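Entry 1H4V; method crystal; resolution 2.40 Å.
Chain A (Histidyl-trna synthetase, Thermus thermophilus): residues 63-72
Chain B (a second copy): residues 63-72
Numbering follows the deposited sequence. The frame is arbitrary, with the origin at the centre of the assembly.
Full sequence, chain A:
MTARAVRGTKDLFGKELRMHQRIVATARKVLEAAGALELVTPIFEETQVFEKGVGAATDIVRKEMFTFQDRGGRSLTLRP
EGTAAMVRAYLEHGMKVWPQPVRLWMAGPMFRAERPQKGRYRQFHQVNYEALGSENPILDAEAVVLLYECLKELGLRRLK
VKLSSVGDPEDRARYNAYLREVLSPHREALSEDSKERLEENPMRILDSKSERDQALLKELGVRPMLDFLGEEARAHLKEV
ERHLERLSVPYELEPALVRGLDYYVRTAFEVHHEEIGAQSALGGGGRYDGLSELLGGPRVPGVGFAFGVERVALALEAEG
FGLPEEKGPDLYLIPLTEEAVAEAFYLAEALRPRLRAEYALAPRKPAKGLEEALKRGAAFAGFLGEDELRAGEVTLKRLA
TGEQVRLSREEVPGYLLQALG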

# COMPACT_ATOMS: atom_id res chain seq x y z
N LYS A 63 -20.72 15.21 6.93
CA LYS A 63 -20.39 14.83 8.30
C LYS A 63 -19.63 13.52 8.31
O LYS A 63 -18.87 13.24 9.24
CB LYS A 63 -21.66 14.69 9.15
CG LYS A 63 -22.72 13.75 8.57
CD LYS A 63 -24.01 13.74 9.42
CE LYS A 63 -25.16 12.97 8.73
NZ LYS A 63 -26.43 12.94 9.53
N GLU A 64 -19.83 12.73 7.27
CA GLU A 64 -19.20 11.43 7.15
C GLU A 64 -17.89 11.41 6.36
O GLU A 64 -17.53 10.38 5.79
CB GLU A 64 -20.20 10.44 6.56
CG GLU A 64 -21.37 10.15 7.50
CD GLU A 64 -21.81 8.69 7.43
OE1 GLU A 64 -22.33 8.28 6.37
OE2 GLU A 64 -21.63 7.97 8.44
N MET A 65 -17.17 12.52 6.35
CA MET A 65 -15.89 12.63 5.65
C MET A 65 -14.89 13.38 6.53
O MET A 65 -15.23 14.40 7.13
CB MET A 65 -16.04 13.38 4.33
CG MET A 65 -16.44 12.54 3.13
SD MET A 65 -16.73 13.55 1.64
CE MET A 65 -15.57 14.87 1.85
N PHE A 66 -13.66 12.88 6.61
CA PHE A 66 -12.65 13.56 7.41
C PHE A 66 -12.12 14.72 6.57
O PHE A 66 -11.43 14.52 5.58
CB PHE A 66 -11.49 12.62 7.77
CG PHE A 66 -11.87 11.51 8.70
CD1 PHE A 66 -12.12 10.23 8.22
CD2 PHE A 66 -11.94 11.73 10.08
CE1 PHE A 66 -12.44 9.19 9.08
CE2 PHE A 66 -12.26 10.69 10.96
CZ PHE A 66 -12.50 9.41 10.46
N THR A 67 -12.47 15.93 6.98
CA THR A 67 -12.07 17.13 6.28
C THR A 67 -11.25 18.02 7.19
O THR A 67 -11.39 17.96 8.41
CB THR A 67 -13.32 17.90 5.82
OG1 THR A 67 -14.14 17.03 5.03
CG2 THR A 67 -12.95 19.11 4.98
N PHE A 68 -10.39 18.84 6.61
CA PHE A 68 -9.57 19.74 7.41
C PHE A 68 -8.83 20.67 6.47
O PHE A 68 -8.73 20.39 5.28
CB PHE A 68 -8.59 18.94 8.26
CG PHE A 68 -7.61 18.12 7.46
CD1 PHE A 68 -6.38 18.64 7.09
CD2 PHE A 68 -7.95 16.83 7.04
CE1 PHE A 68 -5.48 17.89 6.31
CE2 PHE A 68 -7.07 16.07 6.26
CZ PHE A 68 -5.83 16.61 5.89
N GLN A 69 -8.33 21.78 6.99
CA GLN A 69 -7.58 22.68 6.13
C GLN A 69 -6.14 22.74 6.58
O GLN A 69 -5.86 22.72 7.77
CB GLN A 69 -8.21 24.08 6.12
CG GLN A 69 -8.43 24.70 7.47
CD GLN A 69 -9.27 25.96 7.36
OE1 GLN A 69 -10.44 25.90 6.96
NE2 GLN A 69 -8.69 27.09 7.71
N ASP A 70 -5.23 22.77 5.62
CA ASP A 70 -3.82 22.82 5.92
C ASP A 70 -3.38 24.26 6.15
O ASP A 70 -4.21 25.18 6.16
CB ASP A 70 -3.00 22.22 4.78
CG ASP A 70 -3.09 23.04 3.51
OD1 ASP A 70 -2.88 24.27 3.58
OD2 ASP A 70 -3.34 22.45 2.44
N ARG A 71 -2.08 24.46 6.32
CA ARG A 71 -1.55 25.79 6.52
C ARG A 71 -1.78 26.55 5.22
O ARG A 71 -1.08 26.34 4.23
CB ARG A 71 -0.05 25.70 6.84
CG ARG A 71 0.25 24.84 8.05
CD ARG A 71 1.73 24.52 8.19
NE ARG A 71 2.52 25.67 8.60
CZ ARG A 71 3.83 25.63 8.81
NH1 ARG A 71 4.49 24.49 8.65
NH2 ARG A 71 4.48 26.72 9.19
N GLY A 72 -2.80 27.40 5.22
CA GLY A 72 -3.11 28.16 4.02
C GLY A 72 -4.61 28.30 3.84
O GLY A 72 -5.08 29.06 3.00
N LYS B 63 3.22 22.41 14.00
CA LYS B 63 2.75 23.09 12.80
C LYS B 63 3.00 22.23 11.58
O LYS B 63 2.32 22.36 10.56
CB LYS B 63 3.46 24.44 12.63
CG LYS B 63 4.99 24.37 12.64
CD LYS B 63 5.63 25.77 12.57
CE LYS B 63 7.15 25.73 12.81
NZ LYS B 63 7.81 27.08 12.74
N GLU B 64 3.99 21.35 11.69
CA GLU B 64 4.36 20.47 10.60
C GLU B 64 3.71 19.09 10.61
O GLU B 64 4.26 18.13 10.08
CB GLU B 64 5.89 20.34 10.56
CG GLU B 64 6.58 21.64 10.19
CD GLU B 64 7.81 21.42 9.32
OE1 GLU B 64 8.79 20.82 9.83
OE2 GLU B 64 7.78 21.82 8.14
N MET B 65 2.52 18.99 11.19
CA MET B 65 1.77 17.73 11.24
C MET B 65 0.29 17.99 10.93
O MET B 65 -0.28 18.96 11.43
CB MET B 65 1.87 17.10 12.63
CG MET B 65 3.07 16.19 12.86
SD MET B 65 3.17 15.60 14.59
CE MET B 65 1.47 15.46 15.03
N PHE B 66 -0.31 17.15 10.10
CA PHE B 66 -1.72 17.32 9.78
C PHE B 66 -2.52 16.75 10.94
O PHE B 66 -2.55 15.55 11.15
CB PHE B 66 -2.10 16.59 8.48
CG PHE B 66 -1.47 17.16 7.25
CD1 PHE B 66 -0.34 16.56 6.69
CD2 PHE B 66 -2.01 18.27 6.61
CE1 PHE B 66 0.23 17.06 5.52
CE2 PHE B 66 -1.45 18.78 5.44
CZ PHE B 66 -0.33 18.17 4.89
N THR B 67 -3.15 17.64 11.70
CA THR B 67 -3.92 17.26 12.86
C THR B 67 -5.36 17.71 12.68
O THR B 67 -5.64 18.66 11.97
CB THR B 67 -3.34 17.92 14.12
OG1 THR B 67 -1.96 17.58 14.22
CG2 THR B 67 -4.06 17.46 15.37
N PHE B 68 -6.28 17.01 13.34
CA PHE B 68 -7.69 17.37 13.24
C PHE B 68 -8.46 16.52 14.22
O PHE B 68 -7.97 15.51 14.69
CB PHE B 68 -8.19 17.14 11.81
CG PHE B 68 -8.12 15.71 11.36
CD1 PHE B 68 -9.20 14.85 11.55
CD2 PHE B 68 -6.95 15.21 10.78
CE1 PHE B 68 -9.12 13.50 11.16
CE2 PHE B 68 -6.86 13.87 10.39
CZ PHE B 68 -7.95 13.01 10.59
N GLN B 69 -9.68 16.94 14.55
CA GLN B 69 -10.47 16.14 15.47
C GLN B 69 -11.69 15.61 14.76
O GLN B 69 -12.29 16.30 13.94
CB GLN B 69 -10.87 16.95 16.71
CG GLN B 69 -11.55 18.26 16.43
CD GLN B 69 -11.68 19.09 17.70
OE1 GLN B 69 -10.67 19.49 18.29
NE2 GLN B 69 -12.91 19.34 18.12
N ASP B 70 -12.03 14.36 15.04
CA ASP B 70 -13.19 13.74 14.42
C ASP B 70 -14.45 14.09 15.19
O ASP B 70 -14.42 14.88 16.13
CB ASP B 70 -13.02 12.22 14.38
CG ASP B 70 -13.02 11.60 15.76
OD1 ASP B 70 -13.94 11.91 16.55
OD2 ASP B 70 -12.12 10.79 16.06
N ARG B 71 -15.56 13.48 14.79
CA ARG B 71 -16.83 13.71 15.46
C ARG B 71 -16.68 13.14 16.86
O ARG B 71 -16.72 11.93 17.06
CB ARG B 71 -17.95 13.00 14.70
CG ARG B 71 -18.05 13.44 13.25
CD ARG B 71 -18.96 12.54 12.43
NE ARG B 71 -20.37 12.71 12.76
CZ ARG B 71 -21.36 12.06 12.16
NH1 ARG B 71 -21.08 11.18 11.20
NH2 ARG B 71 -22.62 12.27 12.51
N GLY B 72 -16.47 14.02 17.83
CA GLY B 72 -16.30 13.58 19.20
C GLY B 72 -15.25 14.41 19.92
O GLY B 72 -15.09 14.31 21.13

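This is a two-fold symmetric, antiparallel contact held together by side-chain packing around four phenylalanines, with no hydrogen bond passing between the two stretches. The end-to-end directions lie 175° apart, and the register centres on Phe A68 and Phe B68, whose CA atoms are 6.6 Å apart. That spacing is wider than the usual separation of paired strands, and side chains occupy the space between the backbones; the two stretches together bury 613 Å².

At the centre, Phe A68 CB lies 4.0 Å from Phe B68 CB. Their rings are near parallel, at 10°, but the 5.4 Å between centroids reflects a lateral slide that leaves little overlap. Phe B68 also meets Phe A66, and Phe A68 meets Phe B66: Phe A66 CD2 is 3.5 Å from Phe B68 CE1, and the symmetric pair repeats this. Here the planes are inclined at 62° with centroids 5.9 Å apart, an oblique arrangement. From Met A65 to Gln A69 the direction alternates: Phe A66 and Phe A68 direct CA-to-CB toward the partner, whereas Met A65, Thr A67 and Gln A69 direct it away.

Beyond the aromatic cluster, Asp B70 CB sits at the edge of the Phe A66 ring, 3.8 Å from Phe A66 CE2, so the aspartate contributes its methylene here, while its OD2 is hydrogen-bonded elsewhere in the structure.

Arg B71 closes the end of the contact beside Lys A63. Arg B71 CD is 3.3 Å from Lys A63 O, and Lys A63 CB lies over one face of the Arg B71 guanidinium, placing aliphatic carbon against the flat group. Glu A64 supplies opposite charge nearby, but Glu A64 OE2 to Arg B71 NH1 is 4.3 Å, beyond a salt bridge; any electrostatic attraction therefore acts without direct pairing. The two-fold axis repeats this arrangement with Arg A71 at the other end.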